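Gamma-hexachlorocyclohexane dehydrochlorinase (Sphingomonas paucimobilis, PDB 3A76) catalyses two successive dehydrochlorinations of the pollutant lindane (gamma-hexachlorocyclohexane), passing through pentachlorocyclohexene to a tetrachlorocyclohexadiene. Local coordinates at residues S54-E65 against R140-A151. Sequence-based numbering, arbitrary orientation.
Sequences SIWWDDAEWTIE and RDGVWKFSKRNA
R140 is laid along the face of W57, the two side chains running opposite ways, and the arginine can be followed atom by atom. Its CB lies 3.6 Å from W57 CH2; CG then passes CZ2, and CD sits over the six-membered ring, 3.6 Å from the centroid and 8° off the normal, a CH-pi contact. NE continues above CD2, where it also salt-bridges E138. A chain extended from CG to NE delivers the guanidinium, which stacks flat on the indole (planes 2° apart), and CZ, 3.7 Å from the five-membered-ring centroid, makes a cation-pi contact over the face. At the tip NH2 hydrogen-bonds D59 OD1 (2.5 Å, within a salt bridge) from the syn side, near the guanidinium plane; the other bonds to this carboxylate are weak. On the opposite face of the indole, K145 CB makes a second CH-pi contact, and W57 NE1 donates to E138 O, so both faces and the N-H of this partly exposed ring are engaged. K145 then runs on, extended, until NZ reaches S54 O at 2.8 Å, above the carbonyl plane.

Deeper in, the rings of W56 and F146 meet obliquely, planes 34° apart, with W56 CE3 3.4 Å from F146 CB. R149 lies alongside W62, its CG near CD1, while its guanidinium end salt-bridges D135.

Beyond the corners at D58-D59 and S147, strands 60-64 and 148-151 run parallel, joined by alternating backbone bonds from E61 N to S147 O through to E65 N to A151 O. A classic beta bulge, with S147 and K148 both opposite E136 of the neighbouring strand 125-140, marks the second corner. This parallel pairing within a mixed, strongly bent sheet fits the SnoaL-like alpha+beta barrel, and its I64-E65 end touches the bound spermidine.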
loop_
_atom_site.group_PDB
_atom_site.type_symbol
_atom_site.label_atom_id
_atom_site.label_comp_id
_atom_site.label_asym_id
_atom_site.label_seq_id
_atom_site.Cartn_x
_atom_site.Cartn_y
_atom_site.Cartn_z
ATOM N N SER B 54 -2.331 -2.435 -22.395
ATOM C CA SER B 54 -2.981 -1.130 -22.557
ATOM C C SER B 54 -2.238 0.069 -21.944
ATOM O O SER B 54 -2.617 1.228 -22.178
ATOM C CB SER B 54 -4.385 -1.196 -21.948
ATOM O OG SER B 54 -4.308 -1.309 -20.530
ATOM N N ILE B 55 -1.199 -0.204 -21.162
ATOM C CA ILE B 55 -0.570 0.816 -20.315
ATOM C C ILE B 55 0.769 1.351 -20.854
ATOM O O ILE B 55 1.358 2.276 -20.279
ATOM C CB ILE B 55 -0.385 0.281 -18.863
ATOM C CG1 ILE B 55 0.490 -0.977 -18.874
ATOM C CG2 ILE B 55 -1.755 0.026 -18.190
ATOM C CD1 ILE B 55 0.878 -1.519 -17.519
ATOM N N TRP B 56 1.246 0.759 -21.949
ATOM C CA TRP B 56 2.539 1.111 -22.541
ATOM C C TRP B 56 2.371 1.769 -23.903
ATOM O O TRP B 56 1.505 1.364 -24.693
ATOM C CB TRP B 56 3.408 -0.138 -22.723
ATOM C CG TRP B 56 3.386 -1.079 -21.562
ATOM C CD1 TRP B 56 2.560 -2.158 -21.392
ATOM C CD2 TRP B 56 4.232 -1.036 -20.410
ATOM N NE1 TRP B 56 2.839 -2.791 -20.204
ATOM C CE2 TRP B 56 3.862 -2.124 -19.579
ATOM C CE3 TRP B 56 5.271 -0.190 -19.999
ATOM C CZ2 TRP B 56 4.492 -2.381 -18.361
ATOM C CZ3 TRP B 56 5.895 -0.445 -18.787
ATOM C CH2 TRP B 56 5.499 -1.533 -17.979
ATOM N N TRP B 57 3.201 2.778 -24.175
ATOM C CA TRP B 57 3.352 3.318 -25.528
ATOM C C TRP B 57 4.156 2.316 -26.353
ATOM O O TRP B 57 4.849 1.466 -25.786
ATOM C CB TRP B 57 4.075 4.666 -25.502
ATOM C CG TRP B 57 3.327 5.778 -24.814
ATOM C CD1 TRP B 57 3.758 6.511 -23.747
ATOM C CD2 TRP B 57 2.029 6.284 -25.151
ATOM N NE1 TRP B 57 2.807 7.440 -23.394
ATOM C CE2 TRP B 57 1.737 7.322 -24.240
ATOM C CE3 TRP B 57 1.086 5.965 -26.137
ATOM C CZ2 TRP B 57 0.540 8.035 -24.276
ATOM C CZ3 TRP B 57 -0.113 6.682 -26.176
ATOM C CH2 TRP B 57 -0.372 7.703 -25.248
ATOM N N ASP B 58 4.075 2.404 -27.683
ATOM C CA ASP B 58 4.874 1.514 -28.553
ATOM C C ASP B 58 6.375 1.580 -28.262
ATOM O O ASP B 58 7.072 0.567 -28.313
ATOM C CB ASP B 58 4.633 1.820 -30.035
ATOM C CG ASP B 58 3.529 0.972 -30.641
ATOM O OD1 ASP B 58 3.129 -0.053 -30.028
ATOM O OD2 ASP B 58 3.070 1.341 -31.748
ATOM N N ASP B 59 6.853 2.781 -27.956
ATOM C CA ASP B 59 8.264 3.026 -27.669
ATOM C C ASP B 59 8.615 2.906 -26.180
ATOM O O ASP B 59 9.781 3.061 -25.815
ATOM C CB ASP B 59 8.672 4.413 -28.195
ATOM C CG ASP B 59 7.702 5.506 -27.767
ATOM O OD1 ASP B 59 7.650 5.833 -26.557
ATOM O OD2 ASP B 59 6.984 6.043 -28.644
ATOM N N ALA B 60 7.620 2.643 -25.327
ATOM C CA ALA B 60 7.853 2.475 -23.879
ATOM C C ALA B 60 8.766 1.294 -23.622
ATOM O O ALA B 60 8.742 0.324 -24.379
ATOM C CB ALA B 60 6.549 2.300 -23.133
ATOM N N GLU B 61 9.576 1.384 -22.569
ATOM C CA GLU B 61 10.607 0.375 -22.283
ATOM C C GLU B 61 10.577 -0.150 -20.842
ATOM O O GLU B 61 10.831 0.592 -19.879
ATOM C CB GLU B 61 12.007 0.904 -22.633
ATOM C CG GLU B 61 12.107 1.509 -24.028
ATOM C CD GLU B 61 13.386 1.132 -24.753
ATOM O OE1 GLU B 61 14.380 0.774 -24.078
ATOM O OE2 GLU B 61 13.392 1.200 -26.008
ATOM N N TRP B 62 10.275 -1.443 -20.718
ATOM C CA TRP B 62 10.127 -2.107 -19.427
ATOM C C TRP B 62 11.341 -2.973 -19.135
ATOM O O TRP B 62 11.585 -3.970 -19.798
ATOM C CB TRP B 62 8.805 -2.906 -19.381
ATOM C CG TRP B 62 8.482 -3.630 -18.072
ATOM C CD1 TRP B 62 9.007 -3.385 -16.832
ATOM C CD2 TRP B 62 7.529 -4.697 -17.894
ATOM N NE1 TRP B 62 8.460 -4.237 -15.910
ATOM C CE2 TRP B 62 7.550 -5.052 -16.532
ATOM C CE3 TRP B 62 6.659 -5.380 -18.759
ATOM C CZ2 TRP B 62 6.744 -6.076 -16.009
ATOM C CZ3 TRP B 62 5.855 -6.394 -18.241
ATOM C CH2 TRP B 62 5.907 -6.733 -16.878
ATOM N N THR B 63 12.105 -2.568 -18.129
ATOM C CA THR B 63 13.283 -3.303 -17.724
ATOM C C THR B 63 13.075 -3.884 -16.328
ATOM O O THR B 63 12.531 -3.228 -15.436
ATOM C CB THR B 63 14.538 -2.399 -17.722
ATOM O OG1 THR B 63 14.745 -1.846 -19.032
ATOM C CG2 THR B 63 15.764 -3.177 -17.304
ATOM N N ILE B 64 13.499 -5.132 -16.167
ATOM C CA ILE B 64 13.631 -5.738 -14.863
ATOM C C ILE B 64 15.079 -6.206 -14.769
ATOM O O ILE B 64 15.523 -7.073 -15.542
ATOM C CB ILE B 64 12.616 -6.897 -14.654
ATOM C CG1 ILE B 64 11.166 -6.365 -14.656
ATOM C CG2 ILE B 64 12.925 -7.645 -13.358
ATOM C CD1 ILE B 64 10.050 -7.461 -14.710
ATOM N N GLU B 65 15.825 -5.610 -13.843
ATOM C CA GLU B 65 17.214 -5.993 -13.638
ATOM C C GLU B 65 17.323 -7.487 -13.369
ATOM O O GLU B 65 16.584 -8.026 -12.550
ATOM C CB GLU B 65 17.837 -5.194 -12.499
ATOM C CG GLU B 65 18.280 -3.811 -12.892
ATOM C CD GLU B 65 18.621 -2.936 -11.693
ATOM O OE1 GLU B 65 17.977 -1.878 -11.555
ATOM O OE2 GLU B 65 19.512 -3.301 -10.888
ATOM N N ARG B 140 0.256 11.680 -24.221
ATOM C CA ARG B 140 0.094 11.967 -25.638
ATOM C C ARG B 140 -1.387 12.040 -25.965
ATOM O O ARG B 140 -2.078 11.016 -25.940
ATOM C CB ARG B 140 0.740 10.883 -26.503
ATOM C CG ARG B 140 2.203 10.614 -26.234
ATOM C CD ARG B 140 2.673 9.444 -27.065
ATOM N NE ARG B 140 3.987 8.966 -26.647
ATOM C CZ ARG B 140 4.643 7.949 -27.209
ATOM N NH1 ARG B 140 4.126 7.272 -28.230
ATOM N NH2 ARG B 140 5.830 7.602 -26.735
ATOM N N ASP B 141 -1.866 13.246 -26.275
ATOM C CA ASP B 141 -3.243 13.464 -26.759
ATOM C C ASP B 141 -4.290 13.191 -25.682
ATOM O O ASP B 141 -5.349 12.604 -25.955
ATOM C CB ASP B 141 -3.529 12.627 -28.024
ATOM C CG ASP B 141 -2.839 13.179 -29.258
ATOM O OD1 ASP B 141 -3.254 14.256 -29.746
ATOM O OD2 ASP B 141 -1.881 12.531 -29.744
ATOM N N GLY B 142 -3.973 13.622 -24.460
ATOM C CA GLY B 142 -4.855 13.440 -23.304
ATOM C C GLY B 142 -4.779 12.081 -22.617
ATOM O O GLY B 142 -5.476 11.866 -21.625
ATOM N N VAL B 143 -3.941 11.172 -23.130
ATOM C CA VAL B 143 -3.823 9.810 -22.587
ATOM C C VAL B 143 -2.443 9.547 -21.964
ATOM O O VAL B 143 -1.415 9.659 -22.640
ATOM C CB VAL B 143 -4.163 8.715 -23.661
ATOM C CG1 VAL B 143 -3.993 7.307 -23.100
ATOM C CG2 VAL B 143 -5.581 8.883 -24.194
ATOM N N TRP B 144 -2.428 9.198 -20.676
ATOM C CA TRP B 144 -1.184 8.855 -19.974
ATOM C C TRP B 144 -0.819 7.389 -20.131
ATOM O O TRP B 144 -1.685 6.514 -20.068
ATOM C CB TRP B 144 -1.298 9.138 -18.482
ATOM C CG TRP B 144 -1.265 10.575 -18.105
ATOM C CD1 TRP B 144 -2.335 11.364 -17.817
ATOM C CD2 TRP B 144 -0.103 11.390 -17.938
ATOM N NE1 TRP B 144 -1.916 12.624 -17.482
ATOM C CE2 TRP B 144 -0.548 12.673 -17.551
ATOM C CE3 TRP B 144 1.270 11.164 -18.080
ATOM C CZ2 TRP B 144 0.330 13.734 -17.308
ATOM C CZ3 TRP B 144 2.150 12.224 -17.835
ATOM C CH2 TRP B 144 1.674 13.490 -17.454
ATOM N N LYS B 145 0.466 7.122 -20.329
ATOM C CA LYS B 145 0.964 5.757 -20.332
ATOM C C LYS B 145 2.407 5.732 -19.835
ATOM O O LYS B 145 3.057 6.776 -19.727
ATOM C CB LYS B 145 0.841 5.119 -21.717
ATOM C CG LYS B 145 -0.572 5.110 -22.291
ATOM C CD LYS B 145 -0.748 4.007 -23.317
ATOM C CE LYS B 145 -2.111 4.106 -23.978
ATOM N NZ LYS B 145 -2.476 2.752 -24.493
ATOM N N PHE B 146 2.889 4.540 -19.503
ATOM C CA PHE B 146 4.284 4.357 -19.156
ATOM C C PHE B 146 5.137 4.684 -20.370
ATOM O O PHE B 146 4.855 4.229 -21.486
ATOM C CB PHE B 146 4.565 2.906 -18.767
ATOM C CG PHE B 146 4.190 2.547 -17.350
ATOM C CD1 PHE B 146 5.129 2.627 -16.331
ATOM C CD2 PHE B 146 2.917 2.067 -17.049
ATOM C CE1 PHE B 146 4.798 2.258 -15.018
ATOM C CE2 PHE B 146 2.580 1.700 -15.737
ATOM C CZ PHE B 146 3.520 1.803 -14.724
ATOM N N SER B 147 6.175 5.477 -20.143
ATOM C CA SER B 147 7.229 5.672 -21.126
ATOM C C SER B 147 8.399 4.769 -20.767
ATOM O O SER B 147 9.134 4.295 -21.639
ATOM C CB SER B 147 7.692 7.120 -21.137
ATOM O OG SER B 147 9.060 7.171 -21.523
ATOM N N LYS B 148 8.581 4.542 -19.471
ATOM C CA LYS B 148 9.657 3.684 -19.004
ATOM C C LYS B 148 9.284 3.121 -17.641
ATOM O O LYS B 148 8.472 3.710 -16.915
ATOM C CB LYS B 148 10.975 4.471 -18.917
ATOM C CG LYS B 148 12.227 3.662 -19.228
ATOM C CD LYS B 148 13.455 4.560 -19.488
ATOM C CE LYS B 148 13.443 5.226 -20.884
ATOM N NZ LYS B 148 13.743 4.297 -22.016
ATOM N N ARG B 149 9.871 1.969 -17.324
ATOM C CA ARG B 149 9.862 1.415 -15.985
ATOM C C ARG B 149 11.156 0.676 -15.792
ATOM O O ARG B 149 11.493 -0.189 -16.596
ATOM C CB ARG B 149 8.674 0.446 -15.749
ATOM C CG ARG B 149 8.880 -0.503 -14.536
ATOM C CD ARG B 149 7.584 -0.969 -13.870
ATOM N NE ARG B 149 6.972 0.089 -13.071
ATOM C CZ ARG B 149 5.882 -0.040 -12.309
ATOM N NH1 ARG B 149 5.438 1.018 -11.640
ATOM N NH2 ARG B 149 5.228 -1.202 -12.206
ATOM N N ASN B 150 11.881 1.019 -14.729
ATOM C CA ASN B 150 12.935 0.137 -14.232
ATOM C C ASN B 150 12.508 -0.482 -12.893
ATOM O O ASN B 150 12.022 0.210 -11.991
ATOM C CB ASN B 150 14.289 0.866 -14.129
ATOM C CG ASN B 150 15.417 -0.040 -13.664
ATOM O OD1 ASN B 150 15.649 -0.194 -12.461
ATOM N ND2 ASN B 150 16.140 -0.634 -14.617
ATOM N N ALA B 151 12.675 -1.791 -12.792
ATOM C CA ALA B 151 12.367 -2.518 -11.590
ATOM C C ALA B 151 13.673 -3.056 -11.073
ATOM O O ALA B 151 14.368 -3.793 -11.759
ATOM C CB ALA B 151 11.406 -3.646 -11.884
#